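Local structure of resiniferatoxin-binding, phosphotriesterase-related protein (Rhodobacter sphaeroides 2.4.1, 3K2G) at residues A195-V200 and E225-D230; A229-T234 and A253-F258. The protein binds two zinc ions in a TIM-barrel fold of the phosphotriesterase family and probably acts as a metal-dependent phosphoric ester hydrolase. All blocks are in the same frame, centred on the assembly; numbering follows the deposited sequence.

Interaction 1: residues A195-V200 and E225-D230; sequences AARAQV and EEEGAD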
loop_
_atom_site.group_PDB
_atom_site.type_symbol
_atom_site.label_atom_id
_atom_site.label_comp_id
_atom_site.label_asym_id
_atom_site.label_seq_id
_atom_site.Cartn_x
_atom_site.Cartn_y
_atom_site.Cartn_z
ATOM N N ALA B 195 -29.093 -7.574 -25.524
ATOM C CA ALA B 195 -29.608 -7.021 -24.282
ATOM C C ALA B 195 -29.483 -5.496 -24.288
ATOM O O ALA B 195 -30.401 -4.793 -23.871
ATOM C CB ALA B 195 -28.853 -7.606 -23.095
ATOM N N ALA B 196 -28.349 -4.985 -24.766
ATOM C CA ALA B 196 -28.134 -3.544 -24.811
ATOM C C ALA B 196 -29.116 -2.896 -25.781
ATOM O O ALA B 196 -29.619 -1.805 -25.526
ATOM C CB ALA B 196 -26.703 -3.233 -25.227
ATOM N N ARG B 197 -29.389 -3.566 -26.896
ATOM C CA ARG B 197 -30.332 -3.024 -27.862
ATOM C C ARG B 197 -31.711 -3.016 -27.227
ATOM O O ARG B 197 -32.515 -2.118 -27.470
ATOM C CB ARG B 197 -30.317 -3.851 -29.153
ATOM C CG ARG B 197 -28.990 -3.727 -29.888
ATOM C CD ARG B 197 -28.925 -4.544 -31.171
ATOM N NE ARG B 197 -27.563 -4.570 -31.700
ATOM C CZ ARG B 197 -27.163 -5.329 -32.717
ATOM N NH1 ARG B 197 -28.026 -6.131 -33.326
ATOM N NH2 ARG B 197 -25.895 -5.300 -33.116
ATOM N N ALA B 198 -31.980 -4.014 -26.391
ATOM C CA ALA B 198 -33.266 -4.088 -25.711
ATOM C C ALA B 198 -33.333 -2.972 -24.681
ATOM O O ALA B 198 -34.411 -2.461 -24.376
ATOM C CB ALA B 198 -33.436 -5.444 -25.030
ATOM N N GLN B 199 -32.177 -2.588 -24.145
ATOM C CA GLN B 199 -32.139 -1.522 -23.153
ATOM C C GLN B 199 -32.563 -0.218 -23.829
ATOM O O GLN B 199 -33.332 0.566 -23.267
ATOM C CB GLN B 199 -30.730 -1.393 -22.569
ATOM C CG GLN B 199 -30.635 -0.617 -21.255
ATOM C CD GLN B 199 -30.889 0.872 -21.419
ATOM O OE1 GLN B 199 -30.302 1.517 -22.288
ATOM N NE2 GLN B 199 -31.757 1.428 -20.569
ATOM N N VAL B 200 -32.067 0.009 -25.040
ATOM C CA VAL B 200 -32.413 1.222 -25.780
ATOM C C VAL B 200 -33.895 1.219 -26.157
ATOM O O VAL B 200 -34.595 2.221 -25.985
ATOM C CB VAL B 200 -31.570 1.349 -27.076
ATOM C CG1 VAL B 200 -32.010 2.577 -27.876
ATOM C CG2 VAL B 200 -30.090 1.459 -26.726
ATOM N N GLU B 225 -21.990 0.639 -24.448
ATOM C CA GLU B 225 -21.912 2.010 -24.924
ATOM C C GLU B 225 -22.055 2.115 -26.442
ATOM O O GLU B 225 -22.854 2.914 -26.939
ATOM C CB GLU B 225 -20.584 2.618 -24.470
ATOM C CG GLU B 225 -20.398 4.078 -24.796
ATOM C CD GLU B 225 -19.168 4.652 -24.123
ATOM O OE1 GLU B 225 -18.044 4.206 -24.438
ATOM O OE2 GLU B 225 -19.327 5.546 -23.269
ATOM N N GLU B 226 -21.297 1.306 -27.180
ATOM C CA GLU B 226 -21.365 1.359 -28.636
ATOM C C GLU B 226 -22.693 0.861 -29.192
ATOM O O GLU B 226 -22.979 1.044 -30.376
ATOM C CB GLU B 226 -20.200 0.585 -29.271
ATOM C CG GLU B 226 -20.183 -0.909 -29.025
ATOM C CD GLU B 226 -18.967 -1.579 -29.648
ATOM O OE1 GLU B 226 -17.829 -1.229 -29.262
ATOM O OE2 GLU B 226 -19.146 -2.452 -30.523
ATOM N N GLU B 227 -23.501 0.228 -28.347
ATOM C CA GLU B 227 -24.802 -0.250 -28.784
ATOM C C GLU B 227 -25.836 0.821 -28.471
ATOM O O GLU B 227 -27.029 0.629 -28.695
ATOM C CB GLU B 227 -25.183 -1.559 -28.086
ATOM C CG GLU B 227 -24.521 -2.806 -28.652
ATOM C CD GLU B 227 -24.849 -3.053 -30.123
ATOM O OE1 GLU B 227 -25.879 -2.541 -30.612
ATOM O OE2 GLU B 227 -24.078 -3.776 -30.785
ATOM N N GLY B 228 -25.365 1.946 -27.940
ATOM C CA GLY B 228 -26.255 3.049 -27.614
ATOM C C GLY B 228 -27.009 2.928 -26.305
ATOM O O GLY B 228 -27.922 3.713 -26.035
ATOM N N ALA B 229 -26.642 1.956 -25.477
ATOM C CA ALA B 229 -27.324 1.777 -24.202
ATOM C C ALA B 229 -26.865 2.799 -23.160
ATOM O O ALA B 229 -25.794 3.395 -23.281
ATOM C CB ALA B 229 -27.118 0.367 -23.694
ATOM N N ASP B 230 -27.690 2.974 -22.133
ATOM C CA ASP B 230 -27.462 3.936 -21.058
ATOM C C ASP B 230 -26.597 3.398 -19.909
ATOM O O ASP B 230 -27.085 2.669 -19.048
ATOM C CB ASP B 230 -28.824 4.364 -20.506
ATOM C CG ASP B 230 -28.768 5.671 -19.744
ATOM O OD1 ASP B 230 -27.674 6.051 -19.275
ATOM O OD2 ASP B 230 -29.835 6.307 -19.606
HETATM O O HOH W 1 -32.226 4.606 -20.813
#

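Interaction 2: residues A229-T234 and A253-F258; sequences ADLRHT and AQRGAF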
loop_
_atom_site.group_PDB
_atom_site.type_symbol
_atom_site.label_atom_id
_atom_site.label_comp_id
_atom_site.label_asym_id
_atom_site.label_seq_id
_atom_site.Cartn_x
_atom_site.Cartn_y
_atom_site.Cartn_z
ATOM N N ALA B 229 -26.642 1.956 -25.477
ATOM C CA ALA B 229 -27.324 1.777 -24.202
ATOM C C ALA B 229 -26.865 2.799 -23.160
ATOM O O ALA B 229 -25.794 3.395 -23.281
ATOM C CB ALA B 229 -27.118 0.367 -23.694
ATOM N N ASP B 230 -27.690 2.974 -22.133
ATOM C CA ASP B 230 -27.462 3.936 -21.058
ATOM C C ASP B 230 -26.597 3.398 -19.909
ATOM O O ASP B 230 -27.085 2.669 -19.048
ATOM C CB ASP B 230 -28.824 4.364 -20.506
ATOM C CG ASP B 230 -28.768 5.671 -19.744
ATOM O OD1 ASP B 230 -27.674 6.051 -19.275
ATOM O OD2 ASP B 230 -29.835 6.307 -19.606
ATOM N N LEU B 231 -25.322 3.774 -19.880
ATOM C CA LEU B 231 -24.432 3.301 -18.821
ATOM C C LEU B 231 -24.938 3.691 -17.436
ATOM O O LEU B 231 -24.691 2.991 -16.462
ATOM C CB LEU B 231 -23.020 3.856 -19.019
ATOM C CG LEU B 231 -22.313 3.522 -20.337
ATOM C CD1 LEU B 231 -20.889 4.052 -20.298
ATOM C CD2 LEU B 231 -22.308 2.013 -20.558
ATOM N N ARG B 232 -25.656 4.806 -17.359
ATOM C CA ARG B 232 -26.189 5.315 -16.095
ATOM C C ARG B 232 -27.224 4.381 -15.452
ATOM O O ARG B 232 -27.525 4.499 -14.265
ATOM C CB ARG B 232 -26.808 6.696 -16.327
ATOM C CG ARG B 232 -26.726 7.622 -15.131
ATOM C CD ARG B 232 -25.320 8.161 -14.942
ATOM N NE ARG B 232 -25.133 8.642 -13.579
ATOM C CZ ARG B 232 -23.982 9.092 -13.096
ATOM N NH1 ARG B 232 -22.906 9.133 -13.874
ATOM N NH2 ARG B 232 -23.904 9.483 -11.830
ATOM N N HIS B 233 -27.772 3.458 -16.236
ATOM C CA HIS B 233 -28.744 2.511 -15.712
ATOM C C HIS B 233 -28.309 1.081 -16.032
ATOM O O HIS B 233 -29.131 0.188 -16.273
ATOM C CB HIS B 233 -30.132 2.833 -16.266
ATOM C CG HIS B 233 -30.668 4.141 -15.774
ATOM N ND1 HIS B 233 -31.237 4.288 -14.529
ATOM C CD2 HIS B 233 -30.619 5.384 -16.314
ATOM C CE1 HIS B 233 -31.511 5.564 -14.318
ATOM N NE2 HIS B 233 -31.144 6.251 -15.386
ATOM N N THR B 234 -26.989 0.899 -16.046
ATOM C CA THR B 234 -26.359 -0.395 -16.279
ATOM C C THR B 234 -25.727 -0.794 -14.944
ATOM O O THR B 234 -25.005 -0.006 -14.341
ATOM C CB THR B 234 -25.248 -0.311 -17.346
ATOM O OG1 THR B 234 -25.829 0.013 -18.613
ATOM C CG2 THR B 234 -24.506 -1.643 -17.454
ATOM N N ALA B 253 -17.187 3.326 -11.992
ATOM C CA ALA B 253 -18.217 4.155 -11.388
ATOM C C ALA B 253 -18.284 5.496 -12.112
ATOM O O ALA B 253 -19.370 6.009 -12.381
ATOM C CB ALA B 253 -17.920 4.371 -9.906
ATOM N N GLN B 254 -17.110 6.046 -12.430
ATOM C CA GLN B 254 -17.008 7.327 -13.113
ATOM C C GLN B 254 -17.696 7.289 -14.483
ATOM O O GLN B 254 -18.272 8.287 -14.923
ATOM C CB GLN B 254 -15.538 7.718 -13.280
ATOM C CG GLN B 254 -15.338 9.044 -14.009
ATOM C CD GLN B 254 -15.949 10.214 -13.262
ATOM O OE1 GLN B 254 -15.563 10.503 -12.136
ATOM N NE2 GLN B 254 -16.907 10.891 -13.887
ATOM N N ARG B 255 -17.635 6.144 -15.156
ATOM C CA ARG B 255 -18.288 6.025 -16.453
ATOM C C ARG B 255 -19.799 6.084 -16.265
ATOM O O ARG B 255 -20.535 6.328 -17.216
ATOM C CB ARG B 255 -17.878 4.729 -17.165
ATOM C CG ARG B 255 -16.430 4.737 -17.634
ATOM C CD ARG B 255 -16.062 3.488 -18.431
ATOM N NE ARG B 255 -16.644 3.480 -19.773
ATOM C CZ ARG B 255 -16.397 2.550 -20.692
ATOM N NH1 ARG B 255 -15.575 1.546 -20.422
ATOM N NH2 ARG B 255 -16.964 2.626 -21.887
ATOM N N GLY B 256 -20.256 5.858 -15.030
ATOM C CA GLY B 256 -21.681 5.935 -14.746
ATOM C C GLY B 256 -22.398 4.662 -14.314
ATOM O O GLY B 256 -23.536 4.713 -13.838
ATOM N N ALA B 257 -21.736 3.521 -14.459
ATOM C CA ALA B 257 -22.345 2.249 -14.104
ATOM C C ALA B 257 -22.445 2.028 -12.603
ATOM O O ALA B 257 -21.639 2.537 -11.828
ATOM C CB ALA B 257 -21.563 1.101 -14.742
ATOM N N PHE B 258 -23.456 1.269 -12.202
ATOM C CA PHE B 258 -23.631 0.932 -10.803
ATOM C C PHE B 258 -22.638 -0.194 -10.525
ATOM O O PHE B 258 -22.400 -1.046 -11.378
ATOM C CB PHE B 258 -25.053 0.432 -10.544
ATOM C CG PHE B 258 -26.077 1.525 -10.445
ATOM C CD1 PHE B 258 -26.285 2.193 -9.243
ATOM C CD2 PHE B 258 -26.846 1.877 -11.551
ATOM C CE1 PHE B 258 -27.255 3.197 -9.141
ATOM C CE2 PHE B 258 -27.815 2.879 -11.458
ATOM C CZ PHE B 258 -28.021 3.541 -10.251
HETATM O O HOH W 2 -20.757 8.561 -11.922
HETATM O O HOH W 3 -22.068 9.168 -16.390
#

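Interaction 1: residues A195-V200 and E225-D230
R197 runs extended from CG to NE, and E227 bends at chi2 (-60°), which places its CD beside the arginine NE. R197 NE donates to E227 OE1 at 2.9 Å in a nearly straight bond, 166° at the hydrogen. This is a salt bridge. The oxygen lies close to the guanidinium plane, but NE meets it from above the carboxylate plane. The second bond, R197 NH2 to E227 OE2, is weak at 3.3 Å. Each group has a further partner: R197 NH1 pairs with D151, and E227 OE2 pairs with R193.

Q199 makes the other polar link. Its CG is anti to the backbone N (chi1 -163°), and the chain bends at chi2. OE1 then accepts from D230 N at 3.0 Å, with the donor above the amide carbonyl plane. Q199 NE2 bonds L204 O and also a water, which donates to D230 OD2. The other carboxylate oxygen, D230 OD1, accepts from R232 N.

Between these links, A196 CB lies 3.6 Å from E227 CB and packs against A229 CB at 3.9 Å as an apolar pair. Separately, V200 CG2 lies against the carbonyl oxygen G228 O at 3.2 Å, at the turn of the backbone.

G228 has positive phi and forms a Schellman motif that ends helix 217-226. The chain then passes obliquely across the flank of helix 186-202 on its way to strand 234-236. The contact joins consecutive outer helices of the TIM barrel, away from the zinc site, through the C-terminal cap of the second.

Interaction 2: residues A229-T234 and A253-F258
L231 and R232 pack against G256 and A257 where two successive beta-alpha units of the TIM barrel meet. Segment 229-234 leads into strand 234-236. Segment 253-258 leaves helix 246-255 through a Schellman motif at G256 and enters strand 258-261.

One direct hydrogen bond crosses the contact. F258 N donates to T234 O at 2.9 Å and joins the starts of the two parallel strands.

CA-H...O contacts run beside it. A257 CA faces L231 O at 3.4 Å, and R232 CA faces G256 O at 3.5 Å. G256 O also accepts from R298, as does R232 O.

Bonds within 229-234 shape the loop. The D230 carboxylate and the R232 backbone form an Asx turn. D230 O accepts from H233 N and T234 OG1, which reach it from opposite faces of its plane.

Carbon-to-carbonyl contacts complete the packing. L231 CD1 approaches R255 O at 3.8 Å. The R255 guanidinium pairs with D222. The edge of the F258 ring meets T234 O near its plane, and CE2 comes 3.3 Å from R232 O.

Water links the R232 end to the helix terminus. The R232 chain bends at chi2 (75°), and G256 O lies over one guanidinium face. R232 NH1 donates at 2.7 Å to a water lying in the guanidinium plane, and that water donates weakly to R255 O.

How the interactions relate
From the N terminus, helix 186-202 comes first, followed by strand 206-208 and helix 217-226. Interaction 1 closes this loop by bringing 225-230 back onto 195-200. The chain then passes through A229 and D230, shared by both contacts, into strand 234-236 and helix 246-255. Interaction 2 closes the second loop when 253-258 returns to 229-234. The loops follow one another and overlap only at those two residues, so neither nests inside the other. E225 of interaction 1 also forms a salt bridge with R255 of interaction 2. Together they tie three successive helices and the starts of two neighbouring strands on one side of the barrel.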